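Local coordinates for ankyrin-repeat protein B (Legionella pneumophila, PDB 5K34) that probably acts as an F-box effector that hijacks the host ubiquitin-proteasome system, its ankyrin domain, the part described here, probably binding protein partners, at residues 47-52 and 59-64. Residues are numbered along the deposited sequence; the frame is centred on the assembly and turned at random.
Sequences TPLLAA and QTANYL. With SO4 (sulfate ion), chain C.
Ala52 and Ala61 have the nearest CA atoms between 47-52 and 59-64, 5.3 Å apart, in an antiparallel helical hairpin within the ankyrin repeats. The methyl of Ala52 lies against the backbone of the other helix, CB 3.8 Å from Ala61 N, and also touches CG2 of Thr60; a side chain of one carbon suits a spot where the main chains draw so near. Further from the turn the gap is filled by leucines. Leu49, with CG anti to its own backbone N (chi1 177°), reaches across so that CD1 rests 3.6 Å from Ala61 O and 3.9 Å from Ala61 CB. Leu64 reaches back from helix 58-67, its CD1 3.7 Å from Pro48 O and also against Pro48 CB. No hydrogen bond crosses, and the buried interface is held by van der Waals contact of methyls with each other and with backbone atoms. Proline fits the first turn of helix 48-54, where no amide N-H is needed for helix bonding, and Thr47 N-caps that helix, OG1 accepting weak bonds from Leu49 N and Leu50 N. Thr60 turns its methyl inward while OG1 bonds to Asn21, which also binds Gln59 OE1 and, with Gln59 NE2, a sulfate probably from the crystallisation liquor. Segments 48-52 and 59-64 run nearly antiparallel (155°), Pro48 packing on helix 5-19, Thr60 on helix 23-30 and Leu49 on Met110 of helix 97-112.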
ATOM      1  N   THR A  47       1.597  -4.147  -4.528  1.00  7.44           N
ATOM      2  CA  THR A  47       0.255  -3.547  -4.612  1.00  7.07           C
ATOM      3  C   THR A  47       0.385  -2.050  -4.337  1.00  6.85           C
ATOM      4  O   THR A  47       1.422  -1.598  -3.838  1.00  7.47           O
ATOM      5  CB  THR A  47      -0.679  -4.119  -3.520  1.00  8.01           C
ATOM      6  OG1 THR A  47      -0.207  -3.720  -2.229  1.00  8.42           O
ATOM      7  CG2 THR A  47      -0.801  -5.657  -3.623  1.00  8.63           C
ATOM      8  N   PRO A  48      -0.684  -1.279  -4.582  1.00  6.90           N
ATOM      9  CA  PRO A  48      -0.657   0.131  -4.242  1.00  7.28           C
ATOM     10  C   PRO A  48      -0.618   0.365  -2.747  1.00  6.99           C
ATOM     11  O   PRO A  48      -0.293   1.479  -2.315  1.00  7.12           O
ATOM     12  CB  PRO A  48      -1.937   0.700  -4.876  1.00  8.69           C
ATOM     13  CG  PRO A  48      -2.816  -0.484  -5.092  1.00  9.52           C
ATOM     14  CD  PRO A  48      -1.843  -1.625  -5.426  1.00  7.96           C
ATOM     15  N   LEU A  49      -0.950  -0.633  -1.915  1.00  7.17           N
ATOM     16  CA  LEU A  49      -0.756  -0.472  -0.464  1.00  7.21           C
ATOM     17  C   LEU A  49       0.727  -0.357  -0.154  1.00  7.25           C
ATOM     18  O   LEU A  49       1.130   0.531   0.605  1.00  7.31           O
ATOM     19  CB  LEU A  49      -1.403  -1.636   0.282  1.00  7.80           C
ATOM     20  CG  LEU A  49      -1.225  -1.641   1.804  1.00  7.64           C
ATOM     21  CD1 LEU A  49      -1.758  -0.339   2.444  1.00  8.59           C
ATOM     22  CD2 LEU A  49      -1.914  -2.856   2.422  1.00  8.37           C
ATOM     23  N   LEU A  50       1.583  -1.212  -0.754  1.00  7.76           N
ATOM     24  CA  LEU A  50       3.028  -1.064  -0.622  1.00  8.49           C
ATOM     25  C   LEU A  50       3.525   0.233  -1.143  1.00  7.98           C
ATOM     26  O   LEU A  50       4.395   0.889  -0.555  1.00  8.83           O
ATOM     27  CB  LEU A  50       3.797  -2.173  -1.333  1.00 11.54           C
ATOM     28  CG  LEU A  50       3.960  -3.520  -0.714  1.00 13.01           C
ATOM     29  CD1 LEU A  50       4.961  -4.330  -1.565  1.00 12.49           C
ATOM     30  CD2 LEU A  50       4.512  -3.409   0.742  1.00 12.76           C
ATOM     31  N   ALA A  51       3.019   0.648  -2.317  1.00  7.67           N
ATOM     32  CA  ALA A  51       3.418   1.915  -2.920  1.00  7.24           C
ATOM     33  C   ALA A  51       3.118   3.076  -1.981  1.00  6.83           C
ATOM     34  O   ALA A  51       3.969   3.957  -1.781  1.00  7.39           O
ATOM     35  CB  ALA A  51       2.735   2.112  -4.256  1.00  8.05           C
ATOM     36  N   ALA A  52       1.906   3.101  -1.412  1.00  6.31           N
ATOM     37  CA  ALA A  52       1.555   4.152  -0.482  1.00  6.28           C
ATOM     38  C   ALA A  52       2.463   4.141   0.713  1.00  6.30           C
ATOM     39  O   ALA A  52       2.947   5.211   1.110  1.00  7.01           O
ATOM     40  CB  ALA A  52       0.082   4.017  -0.077  1.00  6.66           C
ATOM     41  N   GLN A  59      -2.213   8.383   4.634  1.00  6.31           N
ATOM     42  CA  GLN A  59      -3.689   8.479   4.508  1.00  6.30           C
ATOM     43  C   GLN A  59      -4.222   7.594   3.352  1.00  6.88           C
ATOM     44  O   GLN A  59      -5.239   6.925   3.581  1.00  7.10           O
ATOM     45  CB  GLN A  59      -4.158   9.916   4.339  1.00  7.13           C
ATOM     46  CG  GLN A  59      -3.667  10.880   5.430  1.00  7.90           C
ATOM     47  CD  GLN A  59      -2.461  11.683   5.010  1.00  7.56           C
ATOM     48  OE1 GLN A  59      -1.472  11.108   4.490  1.00  7.81           O
ATOM     49  NE2 GLN A  59      -2.500  12.994   5.174  1.00  8.42           N
ATOM     50  N   THR A  60      -3.502   7.519   2.274  1.00  6.29           N
ATOM     51  CA  THR A  60      -3.882   6.641   1.190  1.00  6.32           C
ATOM     52  C   THR A  60      -3.752   5.171   1.630  1.00  6.14           C
ATOM     53  O   THR A  60      -4.596   4.346   1.326  1.00  6.81           O
ATOM     54  CB  THR A  60      -3.044   6.940  -0.059  1.00  6.72           C
ATOM     55  OG1 THR A  60      -3.385   8.247  -0.535  1.00  7.15           O
ATOM     56  CG2 THR A  60      -3.324   5.928  -1.193  1.00  7.50           C
ATOM     57  N   ALA A  61      -2.682   4.849   2.347  1.00  6.32           N
ATOM     58  CA  ALA A  61      -2.509   3.477   2.867  1.00  6.24           C
ATOM     59  C   ALA A  61      -3.667   3.091   3.786  1.00  6.44           C
ATOM     60  O   ALA A  61      -4.201   1.993   3.708  1.00  7.09           O
ATOM     61  CB  ALA A  61      -1.198   3.348   3.618  1.00  7.18           C
ATOM     62  N   ASN A  62      -4.054   4.011   4.688  1.00  6.74           N
ATOM     63  CA  ASN A  62      -5.181   3.794   5.577  1.00  7.22           C
ATOM     64  C   ASN A  62      -6.468   3.563   4.804  1.00  7.28           C
ATOM     65  O   ASN A  62      -7.234   2.635   5.098  1.00  8.19           O
ATOM     66  CB  ASN A  62      -5.356   4.943   6.563  1.00  8.52           C
ATOM     67  CG  ASN A  62      -4.488   4.832   7.809  1.00 11.52           C
ATOM     68  OD1 ASN A  62      -3.464   5.549   7.992  1.00 13.06           O
ATOM     69  ND2 ASN A  62      -4.869   3.935   8.688  1.00 12.26           N
ATOM     70  N   TYR A  63      -6.733   4.402   3.799  1.00  7.16           N
ATOM     71  CA  TYR A  63      -7.938   4.232   2.987  1.00  7.34           C
ATOM     72  C   TYR A  63      -7.953   2.868   2.338  1.00  7.58           C
ATOM     73  O   TYR A  63      -8.973   2.165   2.362  1.00  8.37           O
ATOM     74  CB  TYR A  63      -8.026   5.360   1.951  1.00  7.86           C
ATOM     75  CG  TYR A  63      -9.122   5.162   0.986  1.00  7.77           C
ATOM     76  CD1 TYR A  63      -8.920   4.456  -0.187  1.00  8.69           C
ATOM     77  CD2 TYR A  63     -10.413   5.681   1.223  1.00  8.99           C
ATOM     78  CE1 TYR A  63      -9.940   4.258  -1.124  1.00  9.88           C
ATOM     79  CE2 TYR A  63     -11.452   5.474   0.308  1.00  9.98           C
ATOM     80  CZ  TYR A  63     -11.199   4.777  -0.849  1.00 10.45           C
ATOM     81  OH  TYR A  63     -12.232   4.598  -1.770  1.00 12.28           O
ATOM     82  N   LEU A  64      -6.834   2.496   1.697  1.00  7.42           N
ATOM     83  CA  LEU A  64      -6.783   1.222   0.989  1.00  7.27           C
ATOM     84  C   LEU A  64      -7.012   0.049   1.976  1.00  7.07           C
ATOM     85  O   LEU A  64      -7.769  -0.891   1.645  1.00  7.63           O
ATOM     86  CB  LEU A  64      -5.421   1.070   0.265  1.00  7.53           C
ATOM     87  CG  LEU A  64      -5.286   1.989  -0.970  1.00  7.68           C
ATOM     88  CD1 LEU A  64      -3.843   1.977  -1.455  1.00  8.16           C
ATOM     89  CD2 LEU A  64      -6.203   1.572  -2.111  1.00  9.11           C
TER
HETATM   90  S   SO4 C 202       0.517  14.993   2.691  0.80 20.72           S
HETATM   91  O1  SO4 C 202       0.378  16.462   2.400  1.00 23.79           O
HETATM   92  O2  SO4 C 202       0.725  14.199   1.383  1.00 22.50           O
HETATM   93  O3  SO4 C 202       1.622  14.745   3.664  1.00 25.25           O
HETATM   94  O4  SO4 C 202      -0.640  14.473   3.469  1.00 18.50           O